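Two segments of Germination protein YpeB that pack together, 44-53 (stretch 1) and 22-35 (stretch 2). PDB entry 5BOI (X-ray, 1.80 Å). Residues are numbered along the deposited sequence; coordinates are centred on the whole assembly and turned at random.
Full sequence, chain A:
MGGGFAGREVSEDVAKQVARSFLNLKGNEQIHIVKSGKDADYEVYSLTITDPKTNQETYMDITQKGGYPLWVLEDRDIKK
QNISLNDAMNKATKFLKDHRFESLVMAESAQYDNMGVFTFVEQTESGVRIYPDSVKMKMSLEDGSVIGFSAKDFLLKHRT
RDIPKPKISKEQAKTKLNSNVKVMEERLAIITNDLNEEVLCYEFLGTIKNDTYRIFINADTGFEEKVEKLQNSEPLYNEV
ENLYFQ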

# COMPACT_ATOMS: atom_id res chain seq x y z
N VAL A 44 7.82 -17.94 6.72
CA VAL A 44 6.94 -16.99 7.39
C VAL A 44 6.40 -17.57 8.70
O VAL A 44 6.15 -18.78 8.79
CB VAL A 44 5.77 -16.58 6.45
CG1 VAL A 44 4.68 -15.84 7.20
CG2 VAL A 44 6.28 -15.74 5.29
N TYR A 45 6.24 -16.72 9.71
CA TYR A 45 5.51 -17.08 10.93
C TYR A 45 4.06 -16.61 10.87
O TYR A 45 3.80 -15.41 10.80
CB TYR A 45 6.17 -16.49 12.17
CG TYR A 45 7.56 -17.03 12.44
CD1 TYR A 45 7.72 -18.27 13.05
CD2 TYR A 45 8.69 -16.29 12.13
CE1 TYR A 45 8.98 -18.78 13.30
CE2 TYR A 45 9.96 -16.79 12.39
CZ TYR A 45 10.09 -18.03 12.98
OH TYR A 45 11.34 -18.54 13.24
N SER A 46 3.12 -17.55 10.88
CA SER A 46 1.70 -17.22 10.88
C SER A 46 1.16 -17.12 12.30
O SER A 46 1.13 -18.11 13.03
CB SER A 46 0.89 -18.26 10.10
OG SER A 46 0.92 -17.99 8.71
N LEU A 47 0.73 -15.92 12.68
CA LEU A 47 0.25 -15.69 14.04
C LEU A 47 -1.26 -15.53 14.07
O LEU A 47 -1.85 -14.94 13.16
CB LEU A 47 0.91 -14.44 14.64
CG LEU A 47 2.38 -14.51 15.06
CD1 LEU A 47 3.31 -14.80 13.89
CD2 LEU A 47 2.78 -13.21 15.72
N THR A 48 -1.87 -16.07 15.12
CA THR A 48 -3.28 -15.85 15.39
C THR A 48 -3.43 -15.24 16.78
O THR A 48 -3.35 -15.95 17.79
CB THR A 48 -4.11 -17.16 15.31
OG1 THR A 48 -3.93 -17.76 14.02
CG2 THR A 48 -5.59 -16.87 15.52
N ILE A 49 -3.62 -13.93 16.83
CA ILE A 49 -3.73 -13.22 18.10
C ILE A 49 -5.19 -13.10 18.54
O ILE A 49 -6.04 -12.63 17.78
CB ILE A 49 -3.11 -11.82 17.99
CG1 ILE A 49 -1.64 -11.92 17.59
CG2 ILE A 49 -3.26 -11.06 19.29
CD1 ILE A 49 -1.30 -11.20 16.30
N THR A 50 -5.48 -13.53 19.76
CA THR A 50 -6.85 -13.55 20.24
C THR A 50 -7.06 -12.58 21.40
O THR A 50 -6.34 -12.64 22.40
CB THR A 50 -7.26 -14.97 20.69
OG1 THR A 50 -6.33 -15.45 21.66
CG2 THR A 50 -7.27 -15.93 19.51
N ASP A 51 -8.03 -11.69 21.27
CA ASP A 51 -8.50 -10.89 22.39
C ASP A 51 -9.15 -11.86 23.38
O ASP A 51 -9.83 -12.80 22.97
CB ASP A 51 -9.49 -9.82 21.91
CG ASP A 51 -9.87 -8.81 22.99
OD1 ASP A 51 -9.63 -9.06 24.19
OD2 ASP A 51 -10.44 -7.76 22.63
N PRO A 52 -8.88 -11.69 24.69
CA PRO A 52 -9.67 -12.46 25.66
C PRO A 52 -11.04 -11.83 25.95
O PRO A 52 -12.01 -12.58 26.10
CB PRO A 52 -8.79 -12.44 26.92
CG PRO A 52 -7.94 -11.24 26.76
CD PRO A 52 -7.67 -11.11 25.29
N LYS A 53 -11.11 -10.50 26.01
CA LYS A 53 -12.35 -9.78 26.33
C LYS A 53 -13.49 -10.17 25.40
O LYS A 53 -14.48 -10.78 25.82
CB LYS A 53 -12.11 -8.27 26.27
CG LYS A 53 -11.17 -7.77 27.36
CD LYS A 53 -10.72 -6.34 27.11
CE LYS A 53 -10.26 -5.68 28.40
NZ LYS A 53 -9.82 -4.27 28.19
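Stretch 2, residues 22-35: FLNLKGNEQIHIVK

Backbone hydrogen bonds fix stretch 2 against stretch 1. The shortest belong to two reciprocal pairs: Ser46 N donates to Val34 O at 2.7 Å while Val34 N donates to Ser46 O at 2.8 Å, and Thr48 N donates to His32 O at 2.7 Å while His32 N donates to Thr48 O at 3.0 Å. The N-H...O angles, 145-146° in the first pair and 161-162° in the second, support all four assignments. A third pair, Thr50 with Gln30, is lopsided. Thr50 N to Gln30 O is 3.0 Å and nearly linear at 173°, but the return bond from Gln30 N to Thr50 O is weak, at 3.5 Å and 130°. Thr50, with chi1 in the p well, adds a weak bond from its OG1 to the same Gln30 O at 3.3 Å.

These bonds, at every second residue, define an antiparallel ladder between strands 44-50 and 30-35, whose N-to-C directions differ by 157° and whose axes approach to 4.5 Å. Residue numbers in each pair sum to 80. The non-hydrogen-bonded pairs Leu47-Ile33 and Ile49-Ile31 each have a CA-CA distance of 4.4 Å, and Tyr45-Lys35 has 4.7 Å; the hydrogen-bonded pairs widen from 4.9 Å between the CA atoms of Ser46 and Val34 to 5.5 Å between those of Thr50 and Gln30, in keeping with the weakened bond there. CA-H...O contacts supplement the ladder, among them Leu47 CA to His32 O at 3.3 Å.

Side chains of the non-hydrogen-bonded pairs share one face of the sheet, and its packing is largely apolar. Tyr45 CD1 lies 3.8 Å from Ile33 CD1, and Leu47 reaches two neighbours, with CD1 3.9 Å from Ile33 CG1 and CD2 3.8 Å from Ile31 CG2. Ile49 has the largest covered area, 89 Å². Its CG1 is 3.7 Å from Ile31 CG2, its CD1 3.7 Å from Leu23 CD1 and its CG2 4.1 Å from Leu25 CD1, so it also packs against two leucines that flank Asn24, the first residue after the helix to leave helical phi/psi, whose positive phi belongs to a Schellman motif.

The opposite face carries Ser46, Val34, Thr48, His32, Thr50 and Gln30; the CB atoms of Thr48 and His32 are 4.3 Å apart.

Before the strand of stretch 2, Gly27 N donates to Glu29 OE1 at 3.1 Å, a bond within the loop that leads into the strand. Gly27 has phi 129°, where a CB would be jammed against the preceding carbonyl oxygen. Beyond the other strand, Pro52 CG packs 3.4 Å from Asn28 O. Together the stretches bury 835 Å².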

# COMPACT_ATOMS: atom_id res chain seq x y z
N PHE A 22 3.72 -3.49 16.47
CA PHE A 22 3.02 -3.12 15.25
C PHE A 22 1.51 -2.92 15.45
O PHE A 22 0.90 -2.03 14.86
CB PHE A 22 3.26 -4.19 14.18
CG PHE A 22 2.93 -3.76 12.78
CD1 PHE A 22 3.80 -2.93 12.08
CD2 PHE A 22 1.78 -4.20 12.16
CE1 PHE A 22 3.51 -2.55 10.77
CE2 PHE A 22 1.48 -3.82 10.85
CZ PHE A 22 2.35 -2.99 10.16
N LEU A 23 0.92 -3.77 16.29
CA LEU A 23 -0.52 -3.82 16.48
C LEU A 23 -0.95 -3.12 17.75
O LEU A 23 -2.14 -3.10 18.09
CB LEU A 23 -1.01 -5.27 16.51
CG LEU A 23 -0.80 -6.10 15.24
CD1 LEU A 23 -1.13 -7.55 15.53
CD2 LEU A 23 -1.66 -5.55 14.12
N ASN A 24 0.02 -2.56 18.46
CA ASN A 24 -0.24 -1.83 19.69
C ASN A 24 -0.96 -2.70 20.71
O ASN A 24 -1.95 -2.29 21.30
CB ASN A 24 -1.05 -0.57 19.38
CG ASN A 24 -0.69 0.59 20.28
OD1 ASN A 24 0.25 0.52 21.07
ND2 ASN A 24 -1.44 1.69 20.15
N LEU A 25 -0.46 -3.93 20.89
CA LEU A 25 -1.04 -4.85 21.87
C LEU A 25 -0.55 -4.49 23.27
O LEU A 25 0.62 -4.16 23.47
CB LEU A 25 -0.67 -6.29 21.53
CG LEU A 25 -0.93 -6.77 20.10
CD1 LEU A 25 -0.42 -8.19 19.92
CD2 LEU A 25 -2.41 -6.68 19.73
N LYS A 26 -1.44 -4.58 24.26
CA LYS A 26 -1.10 -4.18 25.62
C LYS A 26 -0.58 -5.33 26.48
O LYS A 26 0.12 -5.09 27.47
CB LYS A 26 -2.32 -3.53 26.30
CG LYS A 26 -3.10 -2.59 25.39
CD LYS A 26 -4.58 -2.92 25.35
CE LYS A 26 -5.37 -1.71 24.87
NZ LYS A 26 -6.80 -1.78 25.27
N GLY A 27 -0.90 -6.57 26.12
CA GLY A 27 -0.28 -7.70 26.78
C GLY A 27 -1.18 -8.81 27.31
O GLY A 27 -0.67 -9.82 27.80
N ASN A 28 -2.49 -8.63 27.24
CA ASN A 28 -3.40 -9.68 27.70
C ASN A 28 -3.77 -10.65 26.58
O ASN A 28 -4.52 -11.60 26.80
CB ASN A 28 -4.67 -9.07 28.32
CG ASN A 28 -5.39 -8.11 27.38
OD1 ASN A 28 -5.42 -8.31 26.17
ND2 ASN A 28 -6.00 -7.08 27.95
N GLU A 29 -3.24 -10.40 25.39
CA GLU A 29 -3.56 -11.20 24.22
C GLU A 29 -2.75 -12.49 24.15
O GLU A 29 -1.52 -12.46 24.22
CB GLU A 29 -3.33 -10.40 22.94
CG GLU A 29 -4.17 -9.14 22.82
CD GLU A 29 -3.49 -7.92 23.41
OE1 GLU A 29 -2.34 -8.06 23.88
OE2 GLU A 29 -4.11 -6.84 23.41
N GLN A 30 -3.44 -13.61 24.00
CA GLN A 30 -2.77 -14.87 23.70
C GLN A 30 -2.39 -14.86 22.22
O GLN A 30 -3.16 -14.41 21.37
CB GLN A 30 -3.68 -16.07 24.02
CG GLN A 30 -3.27 -17.35 23.29
CD GLN A 30 -4.43 -18.28 23.00
OE1 GLN A 30 -5.28 -18.53 23.86
NE2 GLN A 30 -4.48 -18.79 21.77
N ILE A 31 -1.19 -15.35 21.90
CA ILE A 31 -0.75 -15.42 20.51
C ILE A 31 -0.35 -16.84 20.10
O ILE A 31 0.64 -17.38 20.57
CB ILE A 31 0.43 -14.47 20.25
CG1 ILE A 31 0.13 -13.07 20.81
CG2 ILE A 31 0.77 -14.42 18.76
CD1 ILE A 31 1.22 -12.05 20.54
N HIS A 32 -1.15 -17.44 19.22
CA HIS A 32 -0.87 -18.75 18.64
C HIS A 32 -0.01 -18.58 17.39
O HIS A 32 -0.44 -17.95 16.41
CB HIS A 32 -2.17 -19.49 18.31
CG HIS A 32 -1.99 -20.74 17.51
ND1 HIS A 32 -1.55 -21.93 18.07
CD2 HIS A 32 -2.19 -21.00 16.20
CE1 HIS A 32 -1.50 -22.86 17.13
NE2 HIS A 32 -1.88 -22.32 15.98
N ILE A 33 1.20 -19.12 17.41
CA ILE A 33 2.14 -18.90 16.31
C ILE A 33 2.48 -20.21 15.59
O ILE A 33 2.67 -21.26 16.22
CB ILE A 33 3.44 -18.22 16.81
CG1 ILE A 33 4.45 -18.05 15.68
CG2 ILE A 33 4.05 -18.99 17.96
CD1 ILE A 33 5.59 -17.12 16.01
N VAL A 34 2.53 -20.14 14.26
CA VAL A 34 2.77 -21.30 13.40
C VAL A 34 3.92 -20.99 12.43
O VAL A 34 4.00 -19.88 11.91
CB VAL A 34 1.49 -21.68 12.62
CG1 VAL A 34 1.79 -22.66 11.50
CG2 VAL A 34 0.44 -22.25 13.57
N LYS A 35 4.80 -21.96 12.19
CA LYS A 35 5.90 -21.77 11.24
C LYS A 35 5.58 -22.43 9.90
O LYS A 35 4.91 -23.46 9.85
CB LYS A 35 7.21 -22.33 11.80
CG LYS A 35 7.14 -23.81 12.17
CD LYS A 35 8.52 -24.43 12.45
CE LYS A 35 9.66 -23.72 11.76
NZ LYS A 35 10.98 -24.30 12.15